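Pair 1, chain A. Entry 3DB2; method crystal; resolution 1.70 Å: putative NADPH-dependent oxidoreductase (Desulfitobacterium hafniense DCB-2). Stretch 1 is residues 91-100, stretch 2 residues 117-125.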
# COMPACT_ATOMS: atom_id res chain seq x y z
N LYS A 91 1.89 14.15 -40.13
CA LYS A 91 1.03 14.64 -39.05
C LYS A 91 1.65 14.43 -37.67
O LYS A 91 2.17 13.36 -37.41
CB LYS A 91 -0.34 13.98 -39.10
CG LYS A 91 -1.00 13.92 -40.48
CD LYS A 91 -1.01 15.28 -41.19
CE LYS A 91 -1.98 15.23 -42.38
NZ LYS A 91 -2.01 16.57 -43.03
N HIS A 92 1.57 15.47 -36.86
CA HIS A 92 1.91 15.42 -35.43
C HIS A 92 0.92 14.53 -34.71
O HIS A 92 -0.24 14.36 -35.10
CB HIS A 92 1.98 16.84 -34.90
CG HIS A 92 2.92 17.70 -35.71
ND1 HIS A 92 2.57 18.89 -36.31
CD2 HIS A 92 4.19 17.53 -36.09
CE1 HIS A 92 3.60 19.40 -36.96
NE2 HIS A 92 4.64 18.59 -36.84
N ILE A 93 1.35 13.88 -33.61
CA ILE A 93 0.63 12.76 -33.05
C ILE A 93 0.22 13.01 -31.60
O ILE A 93 1.09 13.27 -30.76
CB ILE A 93 1.48 11.48 -33.07
CG1 ILE A 93 2.02 11.04 -34.44
CG2 ILE A 93 0.72 10.36 -32.40
CD1 ILE A 93 0.93 10.60 -35.41
N TYR A 94 -1.06 12.91 -31.33
CA TYR A 94 -1.60 12.65 -29.99
C TYR A 94 -2.12 11.21 -30.05
O TYR A 94 -2.93 10.83 -30.90
CB TYR A 94 -2.61 13.72 -29.53
CG TYR A 94 -3.17 13.36 -28.17
CD1 TYR A 94 -4.29 12.54 -28.03
CD2 TYR A 94 -2.57 13.83 -27.02
CE1 TYR A 94 -4.82 12.19 -26.82
CE2 TYR A 94 -3.09 13.49 -25.77
CZ TYR A 94 -4.20 12.68 -25.69
OH TYR A 94 -4.75 12.32 -24.48
N VAL A 95 -1.69 10.39 -29.09
CA VAL A 95 -2.23 9.06 -28.90
C VAL A 95 -2.60 8.87 -27.42
O VAL A 95 -1.93 9.34 -26.49
CB VAL A 95 -1.33 7.94 -29.44
CG1 VAL A 95 -0.06 7.77 -28.65
CG2 VAL A 95 -2.09 6.61 -29.47
N GLU A 96 -3.72 8.19 -27.20
CA GLU A 96 -4.17 7.93 -25.84
C GLU A 96 -3.21 6.92 -25.21
O GLU A 96 -2.50 6.16 -25.86
CB GLU A 96 -5.54 7.29 -25.74
CG GLU A 96 -6.59 8.28 -25.26
CD GLU A 96 -6.22 8.89 -23.92
OE1 GLU A 96 -5.39 8.36 -23.15
OE2 GLU A 96 -6.80 9.96 -23.66
N LYS A 97 -3.21 6.92 -23.88
CA LYS A 97 -2.38 6.03 -23.13
C LYS A 97 -2.75 4.52 -23.21
O LYS A 97 -4.01 4.39 -23.41
CB LYS A 97 -2.27 6.30 -21.63
CG LYS A 97 -3.49 6.84 -20.96
CD LYS A 97 -4.73 5.97 -21.04
CE LYS A 97 -4.58 4.73 -20.16
NZ LYS A 97 -5.93 4.41 -19.59
N PRO A 98 -2.07 3.37 -23.08
CA PRO A 98 -0.63 2.87 -22.99
C PRO A 98 -0.28 3.28 -24.43
O PRO A 98 -1.21 3.21 -25.25
CB PRO A 98 -0.66 1.43 -22.66
CG PRO A 98 -1.99 0.99 -23.18
CD PRO A 98 -2.92 2.15 -23.01
N ILE A 99 0.95 3.66 -24.66
CA ILE A 99 1.49 3.81 -26.01
C ILE A 99 1.12 2.60 -26.84
O ILE A 99 0.74 2.74 -28.02
CB ILE A 99 3.00 4.03 -25.94
CG1 ILE A 99 3.64 4.07 -27.33
CG2 ILE A 99 3.73 2.99 -25.11
CD1 ILE A 99 5.01 4.72 -27.30
N SER A 100 1.18 1.42 -26.25
CA SER A 100 0.77 0.16 -26.83
C SER A 100 0.70 -0.89 -25.73
O SER A 100 1.05 -0.57 -24.60
CB SER A 100 1.77 -0.29 -27.90
OG SER A 100 3.06 -0.53 -27.38
N GLY A 117 10.31 12.86 -37.25
CA GLY A 117 10.50 14.11 -36.54
C GLY A 117 9.26 14.88 -36.19
O GLY A 117 9.33 16.06 -35.81
N VAL A 118 8.08 14.29 -36.30
CA VAL A 118 6.85 14.93 -35.81
C VAL A 118 6.81 14.96 -34.29
O VAL A 118 7.45 14.16 -33.62
CB VAL A 118 5.63 14.21 -36.41
CG1 VAL A 118 5.71 14.26 -37.92
CG2 VAL A 118 5.53 12.78 -35.97
N LYS A 119 6.13 15.90 -33.69
CA LYS A 119 5.73 16.03 -32.32
C LYS A 119 4.84 14.83 -31.96
O LYS A 119 4.02 14.33 -32.73
CB LYS A 119 4.95 17.31 -32.04
CG LYS A 119 5.70 18.57 -32.43
CD LYS A 119 7.20 18.44 -32.22
CE LYS A 119 7.82 19.84 -32.26
NZ LYS A 119 9.18 19.85 -31.64
N PHE A 120 5.04 14.36 -30.75
CA PHE A 120 4.35 13.19 -30.22
C PHE A 120 4.02 13.41 -28.75
O PHE A 120 4.97 13.76 -28.03
CB PHE A 120 5.22 11.97 -30.42
CG PHE A 120 4.67 10.71 -29.76
CD1 PHE A 120 3.79 9.92 -30.48
CD2 PHE A 120 5.02 10.32 -28.48
CE1 PHE A 120 3.25 8.80 -29.89
CE2 PHE A 120 4.48 9.20 -27.89
CZ PHE A 120 3.60 8.44 -28.61
N LEU A 121 2.79 13.14 -28.37
CA LEU A 121 2.38 13.02 -26.96
C LEU A 121 1.58 11.73 -26.81
O LEU A 121 0.64 11.43 -27.56
CB LEU A 121 1.65 14.26 -26.46
CG LEU A 121 1.18 14.30 -25.01
CD1 LEU A 121 2.35 14.31 -24.04
CD2 LEU A 121 0.29 15.51 -24.73
N CYS A 122 1.94 10.93 -25.80
CA CYS A 122 1.10 9.80 -25.38
C CYS A 122 0.38 10.26 -24.12
O CYS A 122 1.00 10.48 -23.09
CB CYS A 122 1.92 8.54 -25.16
SG CYS A 122 0.88 7.16 -24.62
N GLY A 123 -0.92 10.49 -24.14
CA GLY A 123 -1.69 11.14 -23.14
C GLY A 123 -1.95 10.34 -21.89
O GLY A 123 -2.95 9.65 -21.79
N HIS A 124 -1.09 10.51 -20.89
CA HIS A 124 -1.29 10.17 -19.48
C HIS A 124 -1.66 11.45 -18.73
O HIS A 124 -0.78 12.21 -18.34
CB HIS A 124 -0.04 9.56 -18.88
CG HIS A 124 0.60 8.48 -19.67
ND1 HIS A 124 1.20 8.65 -20.89
CD2 HIS A 124 0.74 7.18 -19.37
CE1 HIS A 124 1.67 7.51 -21.32
NE2 HIS A 124 1.41 6.59 -20.40
N SER A 125 -2.94 11.76 -18.55
CA SER A 125 -3.28 13.14 -18.17
C SER A 125 -3.35 13.35 -16.68
O SER A 125 -3.47 14.49 -16.27
CB SER A 125 -4.63 13.55 -18.80
OG SER A 125 -5.70 12.85 -18.17
O HOH W 1 2.31 4.28 -22.07

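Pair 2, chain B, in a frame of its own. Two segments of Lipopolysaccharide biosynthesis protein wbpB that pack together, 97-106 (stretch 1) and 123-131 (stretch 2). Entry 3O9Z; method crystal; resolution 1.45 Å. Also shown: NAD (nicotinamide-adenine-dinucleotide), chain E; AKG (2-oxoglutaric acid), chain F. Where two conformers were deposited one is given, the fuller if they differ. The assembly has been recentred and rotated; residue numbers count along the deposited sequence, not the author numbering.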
# COMPACT_ATOMS: atom_id res chain seq x y z
N ALA B 97 5.07 -4.83 27.88
CA ALA B 97 6.08 -3.79 27.69
C ALA B 97 5.42 -2.42 28.01
O ALA B 97 4.19 -2.28 27.94
CB ALA B 97 6.55 -3.75 26.21
N ASN B 98 6.28 -1.48 28.33
CA ASN B 98 5.86 -0.08 28.48
C ASN B 98 5.83 0.48 27.06
O ASN B 98 6.29 -0.17 26.11
CB ASN B 98 6.88 0.71 29.32
CG ASN B 98 6.75 0.43 30.85
OD1 ASN B 98 5.86 -0.20 31.37
ND2 ASN B 98 7.63 1.04 31.57
N ALA B 99 5.26 1.67 26.93
CA ALA B 99 5.15 2.35 25.64
C ALA B 99 5.76 3.71 25.73
O ALA B 99 5.57 4.43 26.74
CB ALA B 99 3.71 2.43 25.22
N LEU B 100 6.42 4.12 24.66
CA LEU B 100 6.87 5.49 24.55
C LEU B 100 6.41 5.96 23.18
O LEU B 100 7.04 5.63 22.16
CB LEU B 100 8.37 5.67 24.66
CG LEU B 100 8.95 7.09 24.45
CD1 LEU B 100 8.13 8.19 25.18
CD2 LEU B 100 10.45 7.22 24.73
N SER B 101 5.36 6.74 23.19
CA SER B 101 4.72 7.12 21.94
C SER B 101 5.04 8.56 21.55
O SER B 101 5.12 9.44 22.39
CB SER B 101 3.22 7.02 22.10
OG SER B 101 2.52 7.32 20.91
N GLU B 102 5.24 8.76 20.25
CA GLU B 102 5.23 10.13 19.74
C GLU B 102 3.97 10.86 20.16
O GLU B 102 2.91 10.27 20.39
CB GLU B 102 5.39 10.14 18.21
CG GLU B 102 6.84 10.14 17.78
CD GLU B 102 7.58 11.42 18.12
OE1 GLU B 102 6.87 12.40 18.53
OE2 GLU B 102 8.81 11.50 17.94
N LYS B 103 4.06 12.20 20.10
CA LYS B 103 2.87 13.04 20.22
C LYS B 103 1.99 12.94 18.97
O LYS B 103 2.47 12.57 17.88
CB LYS B 103 3.24 14.50 20.54
CG LYS B 103 4.40 15.12 19.74
CD LYS B 103 4.27 15.12 18.19
CE LYS B 103 3.09 15.94 17.67
NZ LYS B 103 3.14 15.81 16.15
N PRO B 104 0.70 13.22 19.11
CA PRO B 104 -0.07 13.29 20.37
C PRO B 104 -0.08 11.88 20.94
O PRO B 104 -0.15 10.92 20.18
CB PRO B 104 -1.49 13.68 19.91
CG PRO B 104 -1.58 13.06 18.49
CD PRO B 104 -0.18 13.28 17.93
N LEU B 105 -0.02 11.72 22.26
CA LEU B 105 0.00 10.36 22.84
C LEU B 105 -1.12 9.48 22.29
O LEU B 105 -0.86 8.33 21.86
CB LEU B 105 -0.08 10.51 24.39
CG LEU B 105 0.11 9.22 25.23
CD1 LEU B 105 1.33 8.48 24.73
CD2 LEU B 105 0.30 9.62 26.70
N VAL B 106 -2.36 9.96 22.31
CA VAL B 106 -3.48 9.36 21.63
C VAL B 106 -4.38 10.48 21.09
O VAL B 106 -4.07 11.66 21.34
CB VAL B 106 -4.33 8.39 22.50
CG1 VAL B 106 -3.45 7.24 23.05
CG2 VAL B 106 -4.96 9.19 23.71
N GLY B 123 -0.03 -3.62 34.90
CA GLY B 123 1.17 -3.13 35.59
C GLY B 123 2.23 -2.45 34.79
O GLY B 123 3.34 -2.21 35.26
N ARG B 124 1.88 -2.04 33.56
CA ARG B 124 2.85 -1.34 32.72
C ARG B 124 2.45 0.13 32.61
O ARG B 124 1.34 0.51 33.06
CB ARG B 124 2.86 -1.95 31.31
CG ARG B 124 3.06 -3.45 31.33
CD ARG B 124 4.38 -3.84 31.94
NE ARG B 124 4.51 -5.29 31.99
CZ ARG B 124 5.62 -5.98 32.27
NH1 ARG B 124 5.58 -7.30 32.37
NH2 ARG B 124 6.72 -5.30 32.59
N ARG B 125 3.35 0.91 32.00
CA ARG B 125 3.16 2.37 31.88
C ARG B 125 3.24 2.87 30.43
O ARG B 125 4.02 2.35 29.61
CB ARG B 125 4.21 3.10 32.70
CG ARG B 125 4.01 2.87 34.25
CD ARG B 125 2.69 3.40 34.79
NE ARG B 125 2.45 4.81 34.47
CZ ARG B 125 3.05 5.85 35.05
NH1 ARG B 125 2.74 7.08 34.66
NH2 ARG B 125 3.91 5.68 36.04
N VAL B 126 2.51 3.96 30.21
CA VAL B 126 2.45 4.66 28.92
C VAL B 126 3.10 6.02 29.05
O VAL B 126 2.63 6.82 29.87
CB VAL B 126 1.00 4.83 28.52
CG1 VAL B 126 0.94 5.48 27.10
CG2 VAL B 126 0.27 3.48 28.57
N TYR B 127 4.11 6.30 28.22
CA TYR B 127 4.76 7.60 28.12
C TYR B 127 4.80 8.23 26.74
O TYR B 127 4.47 7.55 25.78
CB TYR B 127 6.17 7.52 28.63
CG TYR B 127 6.22 7.01 30.06
CD1 TYR B 127 5.87 7.84 31.10
CD2 TYR B 127 6.58 5.70 30.35
CE1 TYR B 127 5.91 7.40 32.42
CE2 TYR B 127 6.64 5.25 31.68
CZ TYR B 127 6.30 6.12 32.70
OH TYR B 127 6.32 5.72 34.02
N THR B 128 5.07 9.52 26.67
CA THR B 128 4.98 10.23 25.39
C THR B 128 6.12 11.21 25.17
O THR B 128 6.81 11.69 26.07
CB THR B 128 3.58 10.86 25.20
OG1 THR B 128 3.35 11.32 23.86
CG2 THR B 128 3.41 12.01 26.15
N VAL B 129 6.39 11.51 23.89
CA VAL B 129 7.42 12.48 23.52
C VAL B 129 6.80 13.88 23.41
O VAL B 129 6.01 14.16 22.50
CB VAL B 129 8.07 12.11 22.16
CG1 VAL B 129 9.13 13.14 21.71
CG2 VAL B 129 8.65 10.72 22.25
N LEU B 130 7.14 14.73 24.36
CA LEU B 130 6.72 16.13 24.33
C LEU B 130 7.98 16.95 24.51
O LEU B 130 8.33 17.36 25.62
CB LEU B 130 5.72 16.44 25.46
CG LEU B 130 4.35 15.83 25.18
CD1 LEU B 130 3.52 15.59 26.47
CD2 LEU B 130 3.59 16.58 24.12
N GLN B 131 8.77 17.15 23.46
CA GLN B 131 10.09 17.73 23.69
C GLN B 131 10.07 19.16 24.15
O GLN B 131 11.09 19.63 24.62
CB GLN B 131 10.98 17.54 22.45
CG GLN B 131 10.68 18.47 21.29
CD GLN B 131 9.92 17.82 20.14
OE1 GLN B 131 10.18 18.14 18.97
NE2 GLN B 131 9.04 16.88 20.44
PA NAD E . 5.73 9.66 8.31
O1A NAD E . 7.02 10.17 7.77
O2A NAD E . 4.45 9.63 7.47
O5B NAD E . 6.14 8.20 8.77
C5B NAD E . 5.09 7.42 9.25
C4B NAD E . 5.54 5.94 9.23
O4B NAD E . 4.56 5.09 9.89
C3B NAD E . 5.56 5.46 7.75
O3B NAD E . 6.84 4.92 7.39
C2B NAD E . 4.41 4.44 7.66
O2B NAD E . 4.62 3.37 6.72
C1B NAD E . 4.49 3.89 9.12
N9A NAD E . 3.24 3.17 9.47
C8A NAD E . 1.97 3.17 8.98
N7A NAD E . 1.21 2.28 9.62
C5A NAD E . 2.03 1.61 10.50
C6A NAD E . 1.84 0.54 11.46
N6A NAD E . 0.62 -0.08 11.57
N1A NAD E . 2.95 0.25 12.13
C2A NAD E . 4.16 0.78 12.08
N3A NAD E . 4.37 1.77 11.17
C4A NAD E . 3.31 2.17 10.45
O3 NAD E . 5.38 10.46 9.64
PN NAD E . 6.29 11.10 10.75
O1N NAD E . 6.43 12.59 10.47
O2N NAD E . 7.53 10.27 10.95
O5D NAD E . 5.34 11.09 12.03
C5D NAD E . 5.39 9.89 12.77
C4D NAD E . 4.85 10.23 14.16
O4D NAD E . 5.84 11.08 14.77
C3D NAD E . 3.50 10.96 14.21
O3D NAD E . 2.86 10.55 15.46
C2D NAD E . 3.96 12.42 14.38
O2D NAD E . 3.01 13.21 15.07
C1D NAD E . 5.28 12.35 15.16
N1N NAD E . 6.17 13.47 14.88
C2N NAD E . 6.72 14.12 15.89
C3N NAD E . 7.59 15.18 15.76
C7N NAD E . 8.04 15.83 17.00
O7N NAD E . 8.05 15.23 18.10
N7N NAD E . 8.56 17.04 16.83
C4N NAD E . 7.93 15.57 14.45
C5N NAD E . 7.40 14.81 13.41
C6N NAD E . 6.53 13.74 13.62
C1 AKG F . 5.12 17.26 13.34
O1 AKG F . 5.42 17.63 12.17
O2 AKG F . 4.37 16.30 13.54
C2 AKG F . 5.71 17.84 14.52
O5 AKG F . 5.38 17.42 15.62
C3 AKG F . 6.70 18.97 14.40
C4 AKG F . 5.92 20.28 14.55
C5 AKG F . 6.76 21.52 14.28
O3 AKG F . 7.48 21.55 13.27
O4 AKG F . 6.71 22.47 15.06

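Both pairs set two parallel strands side by side, their axes 4.7 Å apart at closest and 15° from parallel in pair 1, 4.5 Å and 19° in pair 2; fourteen central residues superpose to 0.8 Å. The register is the same, and so is the ladder of hydrogen bonds. In pair 1 Ile A93 N donates to Lys A119 O (2.8 Å), Leu A121 N to Ile A93 O (2.9 Å), Val A95 N to Leu A121 O (3.0 Å) and Gly A123 N to Val A95 O (2.8 Å). Pair 2 repeats each rung, from Ala B99 N to Arg B125 O (3.0 Å) through to Val B129 N to Ser B101 O (2.9 Å). The backbone thus fixes the frame, and the side chains are left to fill it.

On the face carrying Ile A93 and Val A95, pair 1 is filled from both strands. Phe A120 receives Ile A93 CG2 at its CD1 (3.6 Å) and Val A95 CG1 at its CE1 (3.7 Å), and Ile A99 CD1 lies 4.2 Å from its CZ. Pair 2 has smaller residues at three of these positions, Ala B99, Ser B101 and Val B126. Here Leu B105, matching Ile A99, does more of the filling: its CD1 reaches Val B126 CG1 (3.8 Å) and Thr B128 CB (3.3 Å). Thr B128, at the position of Cys A122, adds a polar link, its OG1 donating to Ser B101 O (3.0 Å), whereas Cys A122 SG sits against Ile A99 CB at 4.0 Å.

The other face trades bulk between strands. Tyr A94 OH stands 3.5 Å from Gly A123 CA, and a CB on that glycine would lie 2.0 Å from Tyr A94 OH, a clash. Pair 2 has Leu B100 in place of the tyrosine and Val B129 in place of the glycine, so the two side chains meet, Leu B100 CD1 to Val B129 CG2 at 3.9 Å.

At the strand entry, Asn B98 OD1 accepts from Arg B125 N (2.8 Å), while His A92 offers its ring, CD2 lying 3.6 Å from Val A118 CB.

The Glu-Lys-Pro run is kept, with a cis peptide before Pro A98 and Pro B104. Each glutamate accepts from the next backbone nitrogen: Lys A97 N to Glu A96 OE1 is 2.7 Å, Lys B103 N to Glu B102 OE1 3.2 Å. Lys A97 CB covers a face of the His A124 ring, 3.9 Å from its centroid; Lys B103 CB meets Leu B130 CD2 at 4.2 Å, while its NZ donates to NAD O2D and AKG O5, both at 2.8 Å.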